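Local coordinates for protein NegoA.19184.a (Neisseria gonorrhoeae, PDB 5UEB) that is of unknown function but belongs to the DUF4265 family and pairs a five-stranded antiparallel sheet with a second, helix-bearing four-stranded one, at residues E26-S30 / Q42-A48; I96-K102 / V113-K119; Y120-K125 / Y139-L144. All coordinates share one frame; numbering follows the deposited sequence.

How the contacts relate
Following the chain from the N terminus, contact 1 closes first. It ties strand 24-33 of the five-stranded antiparallel sheet to the loop after strand 39-41. Contact 2 comes next and closes the stretch from the end of helix 90-98 through strands 102-105 and 110-115. Contact 3 closes last, across helix 122-133, and joins its start to strand 137-143. The three stand in series, with none nested or crossed. Contacts 2 and 3 serve the same four-stranded sheet, and Phe115 packs on Tyr120 and Leu124 between them. Contact 1 reaches that sheet through Ile44, whose CD1 lies 3.4 Å from Lys102 O.

Contact 1: E26-S30 / Q42-A48; sequences EEILS and QEIPLFA
The carboxylate of Glu27 points from strand 24-33 into the turn of backbone at Leu46, Phe47 and Ala48 and takes three N-H groups. CG lies anti to the backbone N (chi1 176°) and the chain stays extended, which carries the acid across to the loop. OE1 uses its syn lone pair for Leu46 N at 2.8 Å. OE2 accepts twice. Phe47 N comes from the syn side, tilted out of the carboxylate plane, and Ala48 N, 2.9 Å from Glu27 OE2, lies nearly on the C-O axis. With both oxygens bonded, the buried group is fixed in rotation. Glu43 reaches back from the loop. Its OE2 is met by Ser30 N at 2.7 Å, on the anti side and tilted out of the carboxylate plane. A water lies within bonding distance of both this oxygen and Ile28 O. Ser30 OG adds a weak bond to Glu43 OE2; its stronger partner is Lys12 NZ. Gln42 N donates to Ser30 O at 2.9 Å. Between the two acids, Leu29 crosses Pro45 at about a right angle, with CD1 4.2 Å from Pro45 CG. Arg104 binds Ile44 O and makes weak, long ion pairs with both glutamates. A buried carboxylate here accepts three consecutive backbone N-H groups and holds an irregular loop against a strand of the five-stranded antiparallel sheet.

Contact 2: I96-K102 / V113-K119; sequences IEEHSGK and VNFPPKK. With EDO (1,2-ethanediol), chain J.
A Schellman motif ends helix 90-98 here, and the chain passes straight into strand 102-105 beside strand 110-115. Ser100, with positive phi, is the C-prime residue. Gly101 N returns to Ile96 O, and Ser100 N to Glu97 O. Lys102 and Asn114 then form an antiparallel hydrogen-bonded pair: Lys102 N to Asn114 O is 3.0 Å, and Asn114 N to Lys102 O is 2.8 Å. Gly101 CA sits 3.1 Å from Asn114 O in a CA-H...O contact, close to the Phe115 ring. That ring turns its edge to His99 O, and Val113 CG1 lies over one face near the rim. Ile96 splits its branches: CG2 meets Val113 CG1 at 3.8 Å, while CG1 reaches Phe115 CZ. Leu124 of helix 122-133 packs on Phe115 as well. The His99 ring is held at its edge. ND1 donates to Lys119 O at 2.8 Å, nearly straight (169°) and in the ring plane. NE2 shares a hydrogen bond with O1 of a 1,2-ethanediol, probably from the crystallisation liquor, with either as possible donor. Lys119 lays CB and CG against His99 O, and the bend at chi2 (-63°) keeps CD beside it too. Its NZ shares a water with Glu98 O and Ser100 OG. A second water joins Ser100 O to Asn114. The bond from His99 ND1 implies a proton on this nitrogen and sets the rotation of the ring where the helix ends; the diol on NE2 is probably incidental.

Contact 3: Y120-K125 / Y139-L144; sequences YNSDLK and YREACL
One carboxylate oxygen, Glu141 OE1, takes one donor from Tyr120, just before helix 122-133, and one from Lys125 in its first turn. Tyr120 OH donates to its anti lone pair at 2.6 Å. Lys125 NZ, 2.8 Å from Glu141 OE1, comes from the syn side, 25° out of the carboxylate plane, and makes a salt bridge. The oxygen lies at the edge of the Tyr120 ring, in its plane, and the ring and carboxylate planes stand 83° apart. With chi1 at 180°, the Tyr120 side chain runs directly away from its own N and brings the phenol to strand 137-143. Lys125 bends at chi3, and its CE passes 3.5 Å from Tyr139 OH, at the edge of that ring. Tyr139 OH has its own partner in Asn129 OD1. Leu144 CD2 packs 4.0 Å from Tyr120 CE2. On the helix side, Asn121 is the N-cap. Its OD1 accepts from Leu124 N at 3.1 Å, nearly straight, and so satisfies an N-H of the first turn. The lysine charge and the phenol proton both converge on OE1, which should stabilise the ionised glutamate. The contact therefore joins the chain entering helix 122-133 to strand 137-143 through one carboxylate oxygen, probably ionised, at the surface.

Contact 1: E26-S30 / Q42-A48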
# COMPACT_ATOMS: atom_id res chain seq x y z
N GLU B 26 -9.30 -9.55 -9.61
CA GLU B 26 -10.23 -9.19 -8.56
C GLU B 26 -10.45 -10.39 -7.65
O GLU B 26 -10.58 -11.51 -8.14
CB GLU B 26 -11.57 -8.75 -9.15
CG GLU B 26 -11.48 -7.48 -9.97
CD GLU B 26 -12.81 -7.02 -10.53
OE1 GLU B 26 -13.85 -7.56 -10.10
OE2 GLU B 26 -12.80 -6.14 -11.41
N GLU B 27 -10.49 -10.15 -6.34
CA GLU B 27 -10.87 -11.18 -5.37
C GLU B 27 -11.96 -10.62 -4.46
O GLU B 27 -11.80 -9.52 -3.92
CB GLU B 27 -9.68 -11.62 -4.51
CG GLU B 27 -10.10 -12.63 -3.44
CD GLU B 27 -8.95 -13.27 -2.70
OE1 GLU B 27 -9.24 -14.12 -1.85
OE2 GLU B 27 -7.77 -12.96 -2.98
N ILE B 28 -13.04 -11.37 -4.28
CA ILE B 28 -14.13 -10.97 -3.38
C ILE B 28 -13.91 -11.61 -2.02
O ILE B 28 -13.66 -12.82 -1.94
CB ILE B 28 -15.50 -11.36 -3.95
CG1 ILE B 28 -15.72 -10.66 -5.29
CG2 ILE B 28 -16.62 -10.98 -2.96
CD1 ILE B 28 -17.01 -11.07 -6.00
N LEU B 29 -14.01 -10.81 -0.96
CA LEU B 29 -13.84 -11.28 0.41
C LEU B 29 -15.10 -11.02 1.22
O LEU B 29 -15.67 -9.92 1.17
CB LEU B 29 -12.67 -10.57 1.10
CG LEU B 29 -11.29 -10.85 0.50
CD1 LEU B 29 -10.27 -9.90 1.12
CD2 LEU B 29 -10.87 -12.29 0.74
N SER B 30 -15.53 -12.02 1.98
CA SER B 30 -16.66 -11.87 2.88
C SER B 30 -16.21 -11.24 4.19
O SER B 30 -15.08 -11.43 4.65
CB SER B 30 -17.29 -13.23 3.17
OG SER B 30 -17.79 -13.83 1.98
N GLN B 42 -13.31 -11.28 6.98
CA GLN B 42 -13.57 -12.51 7.73
C GLN B 42 -13.24 -13.77 6.94
O GLN B 42 -13.71 -14.86 7.29
CB GLN B 42 -15.00 -12.51 8.24
CG GLN B 42 -15.26 -11.35 9.21
CD GLN B 42 -16.63 -11.41 9.80
OE1 GLN B 42 -17.63 -11.49 9.08
NE2 GLN B 42 -16.71 -11.37 11.13
N GLU B 43 -12.44 -13.66 5.89
CA GLU B 43 -11.93 -14.80 5.16
C GLU B 43 -10.44 -14.60 4.96
O GLU B 43 -9.95 -13.47 4.94
CB GLU B 43 -12.56 -14.91 3.76
CG GLU B 43 -14.04 -15.19 3.75
CD GLU B 43 -14.53 -15.53 2.36
OE1 GLU B 43 -14.69 -16.73 2.06
OE2 GLU B 43 -14.73 -14.60 1.54
N ILE B 44 -9.71 -15.71 4.81
CA ILE B 44 -8.29 -15.65 4.47
C ILE B 44 -8.16 -15.30 2.99
O ILE B 44 -8.67 -16.04 2.15
CB ILE B 44 -7.62 -16.99 4.76
CG1 ILE B 44 -7.77 -17.36 6.23
CG2 ILE B 44 -6.13 -16.93 4.38
CD1 ILE B 44 -7.37 -18.78 6.53
N PRO B 45 -7.49 -14.20 2.63
CA PRO B 45 -7.36 -13.87 1.20
C PRO B 45 -6.56 -14.94 0.47
O PRO B 45 -5.49 -15.35 0.92
CB PRO B 45 -6.63 -12.52 1.21
CG PRO B 45 -6.92 -11.94 2.60
CD PRO B 45 -6.91 -13.16 3.49
N LEU B 46 -7.09 -15.39 -0.67
CA LEU B 46 -6.42 -16.44 -1.44
C LEU B 46 -5.28 -15.88 -2.28
O LEU B 46 -4.23 -16.53 -2.40
CB LEU B 46 -7.42 -17.15 -2.36
CG LEU B 46 -8.41 -18.09 -1.66
CD1 LEU B 46 -9.46 -18.57 -2.67
CD2 LEU B 46 -7.67 -19.27 -1.04
N PHE B 47 -5.47 -14.71 -2.89
CA PHE B 47 -4.52 -14.21 -3.89
C PHE B 47 -4.13 -12.75 -3.69
O PHE B 47 -2.99 -12.36 -3.99
CB PHE B 47 -5.10 -14.36 -5.29
CG PHE B 47 -5.47 -15.76 -5.64
CD1 PHE B 47 -4.48 -16.70 -5.90
CD2 PHE B 47 -6.79 -16.15 -5.71
CE1 PHE B 47 -4.81 -18.00 -6.21
CE2 PHE B 47 -7.13 -17.45 -6.02
CZ PHE B 47 -6.14 -18.37 -6.27
N ALA B 48 -5.05 -11.92 -3.22
CA ALA B 48 -4.76 -10.50 -3.09
C ALA B 48 -3.66 -10.31 -2.06
O ALA B 48 -3.73 -10.90 -0.97
CB ALA B 48 -6.01 -9.72 -2.69
O HOH W 1 -15.01 -15.09 -0.97

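Contact 2: I96-K102 / V113-K119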
# COMPACT_ATOMS: atom_id res chain seq x y z
N ILE B 96 1.68 -26.68 10.42
CA ILE B 96 0.73 -25.57 10.31
C ILE B 96 -0.23 -25.59 11.49
O ILE B 96 -0.47 -24.56 12.13
CB ILE B 96 -0.00 -25.63 8.96
CG1 ILE B 96 0.98 -25.29 7.83
CG2 ILE B 96 -1.22 -24.70 8.98
CD1 ILE B 96 0.43 -25.54 6.43
N GLU B 97 -0.78 -26.76 11.80
CA GLU B 97 -1.72 -26.89 12.91
C GLU B 97 -1.05 -26.62 14.25
O GLU B 97 -1.63 -25.95 15.12
CB GLU B 97 -2.35 -28.29 12.89
CG GLU B 97 -3.17 -28.66 14.12
CD GLU B 97 -4.42 -27.82 14.28
OE1 GLU B 97 -4.91 -27.68 15.42
OE2 GLU B 97 -4.92 -27.30 13.25
N GLU B 98 0.18 -27.12 14.45
CA GLU B 98 0.87 -26.88 15.71
C GLU B 98 1.16 -25.41 15.92
O GLU B 98 1.23 -24.94 17.07
CB GLU B 98 2.15 -27.72 15.79
N HIS B 99 1.32 -24.65 14.83
CA HIS B 99 1.54 -23.21 14.87
C HIS B 99 0.25 -22.41 14.84
O HIS B 99 0.27 -21.22 14.52
CB HIS B 99 2.45 -22.79 13.70
CG HIS B 99 3.88 -23.20 13.87
ND1 HIS B 99 4.92 -22.29 13.89
CD2 HIS B 99 4.45 -24.42 14.03
CE1 HIS B 99 6.06 -22.93 14.06
NE2 HIS B 99 5.81 -24.22 14.14
N SER B 100 -0.89 -23.04 15.15
CA SER B 100 -2.19 -22.36 15.22
C SER B 100 -2.59 -21.75 13.87
O SER B 100 -3.31 -20.75 13.82
CB SER B 100 -2.25 -21.31 16.33
OG SER B 100 -2.04 -21.92 17.60
N GLY B 101 -2.13 -22.35 12.78
CA GLY B 101 -2.50 -21.86 11.47
C GLY B 101 -3.87 -22.35 11.05
O GLY B 101 -4.30 -23.44 11.41
N LYS B 102 -4.58 -21.50 10.30
CA LYS B 102 -5.88 -21.85 9.73
C LYS B 102 -5.73 -21.83 8.22
O LYS B 102 -5.05 -20.96 7.67
CB LYS B 102 -6.95 -20.84 10.15
CG LYS B 102 -7.29 -20.87 11.63
CD LYS B 102 -8.40 -19.88 11.95
CE LYS B 102 -8.52 -19.62 13.45
NZ LYS B 102 -9.51 -18.55 13.73
N VAL B 113 -2.86 -19.69 4.05
CA VAL B 113 -2.76 -20.03 5.46
C VAL B 113 -2.65 -18.75 6.28
O VAL B 113 -1.83 -17.88 5.97
CB VAL B 113 -1.54 -20.93 5.72
CG1 VAL B 113 -1.47 -21.31 7.20
CG2 VAL B 113 -1.60 -22.16 4.82
N ASN B 114 -3.47 -18.66 7.33
CA ASN B 114 -3.39 -17.57 8.29
C ASN B 114 -2.58 -18.03 9.50
O ASN B 114 -2.89 -19.06 10.10
CB ASN B 114 -4.77 -17.18 8.79
CG ASN B 114 -4.71 -16.01 9.75
OD1 ASN B 114 -4.58 -14.87 9.32
ND2 ASN B 114 -4.78 -16.30 11.05
N PHE B 115 -1.56 -17.24 9.86
CA PHE B 115 -0.83 -17.45 11.10
C PHE B 115 -1.02 -16.28 12.05
O PHE B 115 -0.82 -15.12 11.65
CB PHE B 115 0.68 -17.64 10.83
CG PHE B 115 1.02 -18.93 10.16
CD1 PHE B 115 0.96 -20.13 10.86
CD2 PHE B 115 1.42 -18.96 8.83
CE1 PHE B 115 1.27 -21.32 10.25
CE2 PHE B 115 1.74 -20.16 8.21
CZ PHE B 115 1.68 -21.34 8.92
N PRO B 116 -1.38 -16.53 13.30
CA PRO B 116 -1.48 -15.45 14.29
C PRO B 116 -0.13 -14.82 14.54
O PRO B 116 0.91 -15.38 14.15
CB PRO B 116 -1.99 -16.18 15.55
CG PRO B 116 -2.62 -17.45 15.04
CD PRO B 116 -1.81 -17.83 13.84
N PRO B 117 -0.09 -13.65 15.19
CA PRO B 117 1.20 -13.02 15.51
C PRO B 117 2.19 -14.00 16.12
O PRO B 117 1.84 -14.78 17.01
CB PRO B 117 0.80 -11.92 16.50
CG PRO B 117 -0.61 -11.57 16.14
CD PRO B 117 -1.24 -12.86 15.67
N LYS B 118 3.43 -13.94 15.64
CA LYS B 118 4.60 -14.67 16.11
C LYS B 118 4.60 -16.15 15.71
O LYS B 118 5.58 -16.84 15.97
CB LYS B 118 4.87 -14.53 17.62
CG LYS B 118 4.79 -13.11 18.14
CD LYS B 118 5.14 -13.03 19.61
CE LYS B 118 5.07 -11.59 20.09
NZ LYS B 118 5.66 -11.42 21.45
N LYS B 119 3.54 -16.66 15.08
CA LYS B 119 3.48 -18.09 14.78
C LYS B 119 4.17 -18.45 13.47
O LYS B 119 4.60 -19.60 13.30
CB LYS B 119 2.03 -18.57 14.76
CG LYS B 119 1.35 -18.49 16.11
CD LYS B 119 2.02 -19.39 17.12
CE LYS B 119 1.34 -19.27 18.47
NZ LYS B 119 1.83 -20.31 19.40
C1 EDO J . 7.66 -27.06 13.17
O1 EDO J . 7.93 -26.14 14.23
C2 EDO J . 6.90 -28.25 13.73
O2 EDO J . 5.72 -27.79 14.41
O HOH W 2 0.44 -22.57 18.43
O HOH W 3 -4.94 -18.72 12.57

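Contact 3: Y120-K125 / Y139-L144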
# COMPACT_ATOMS: atom_id res chain seq x y z
N TYR B 120 4.25 -17.52 12.52
CA TYR B 120 5.03 -17.74 11.30
C TYR B 120 6.47 -17.40 11.63
O TYR B 120 6.85 -16.23 11.71
CB TYR B 120 4.49 -16.87 10.17
CG TYR B 120 5.24 -17.03 8.87
CD1 TYR B 120 5.18 -18.23 8.16
CD2 TYR B 120 6.02 -16.00 8.36
CE1 TYR B 120 5.89 -18.40 6.97
CE2 TYR B 120 6.72 -16.15 7.17
CZ TYR B 120 6.64 -17.35 6.48
OH TYR B 120 7.33 -17.49 5.30
N ASN B 121 7.30 -18.43 11.84
CA ASN B 121 8.65 -18.23 12.33
C ASN B 121 9.66 -19.05 11.53
O ASN B 121 9.29 -19.70 10.54
CB ASN B 121 8.73 -18.52 13.84
CG ASN B 121 8.34 -19.95 14.19
OD1 ASN B 121 8.30 -20.83 13.34
ND2 ASN B 121 8.06 -20.18 15.47
N SER B 122 10.92 -19.04 11.96
CA SER B 122 11.96 -19.72 11.20
C SER B 122 11.74 -21.23 11.17
O SER B 122 12.10 -21.88 10.19
CB SER B 122 13.34 -19.37 11.77
OG SER B 122 13.49 -19.79 13.11
N ASP B 123 11.15 -21.80 12.23
CA ASP B 123 10.88 -23.23 12.22
C ASP B 123 9.88 -23.60 11.14
O ASP B 123 10.07 -24.58 10.41
CB ASP B 123 10.35 -23.67 13.59
CG ASP B 123 11.44 -23.74 14.65
OD1 ASP B 123 12.63 -23.84 14.29
OD2 ASP B 123 11.10 -23.70 15.85
N LEU B 124 8.80 -22.82 11.01
CA LEU B 124 7.83 -23.07 9.95
C LEU B 124 8.46 -22.84 8.58
O LEU B 124 8.30 -23.65 7.66
CB LEU B 124 6.59 -22.20 10.17
CG LEU B 124 5.24 -22.57 9.56
CD1 LEU B 124 5.22 -22.35 8.04
CD2 LEU B 124 4.84 -24.00 9.91
N LYS B 125 9.20 -21.73 8.43
CA LYS B 125 9.82 -21.45 7.14
C LYS B 125 10.82 -22.53 6.74
O LYS B 125 10.99 -22.80 5.54
CB LYS B 125 10.53 -20.10 7.14
CG LYS B 125 9.60 -18.93 7.02
CD LYS B 125 10.35 -17.62 6.80
CE LYS B 125 10.91 -17.47 5.39
NZ LYS B 125 11.19 -16.04 5.06
N TYR B 139 5.98 -21.21 -2.18
CA TYR B 139 5.21 -20.43 -1.24
C TYR B 139 5.53 -18.95 -1.40
O TYR B 139 6.58 -18.57 -1.92
CB TYR B 139 5.40 -20.91 0.21
CG TYR B 139 6.72 -20.54 0.86
CD1 TYR B 139 7.87 -21.31 0.63
CD2 TYR B 139 6.83 -19.44 1.70
CE1 TYR B 139 9.08 -20.97 1.23
CE2 TYR B 139 8.04 -19.10 2.30
CZ TYR B 139 9.15 -19.87 2.07
OH TYR B 139 10.35 -19.52 2.67
N ARG B 140 4.60 -18.13 -0.93
CA ARG B 140 4.72 -16.69 -1.01
C ARG B 140 4.25 -16.08 0.31
O ARG B 140 3.23 -16.49 0.87
CB ARG B 140 3.85 -16.16 -2.16
CG ARG B 140 3.78 -14.67 -2.27
CD ARG B 140 3.27 -14.28 -3.65
NE ARG B 140 4.21 -14.68 -4.69
CZ ARG B 140 5.18 -13.90 -5.16
NH1 ARG B 140 5.34 -12.67 -4.68
NH2 ARG B 140 5.99 -14.34 -6.11
N GLU B 141 5.00 -15.09 0.78
CA GLU B 141 4.60 -14.28 1.94
C GLU B 141 3.67 -13.18 1.45
O GLU B 141 4.10 -12.07 1.13
CB GLU B 141 5.83 -13.74 2.65
CG GLU B 141 6.65 -14.88 3.23
CD GLU B 141 7.98 -14.45 3.82
OE1 GLU B 141 8.54 -15.26 4.59
OE2 GLU B 141 8.48 -13.34 3.53
N ALA B 142 2.38 -13.51 1.37
CA ALA B 142 1.41 -12.56 0.82
C ALA B 142 1.24 -11.36 1.73
O ALA B 142 1.11 -10.22 1.26
CB ALA B 142 0.07 -13.27 0.60
N CYS B 143 1.24 -11.59 3.05
CA CYS B 143 1.08 -10.50 4.01
C CYS B 143 1.85 -10.90 5.26
O CYS B 143 1.48 -11.88 5.91
CB CYS B 143 -0.40 -10.31 4.33
SG CYS B 143 -0.77 -8.98 5.48
N LEU B 144 2.90 -10.16 5.60
CA LEU B 144 3.68 -10.43 6.81
C LEU B 144 3.07 -9.66 7.97
O LEU B 144 3.02 -8.42 7.94
CB LEU B 144 5.14 -10.03 6.62
CG LEU B 144 5.95 -10.96 5.72
CD1 LEU B 144 7.38 -10.47 5.62
CD2 LEU B 144 5.91 -12.39 6.25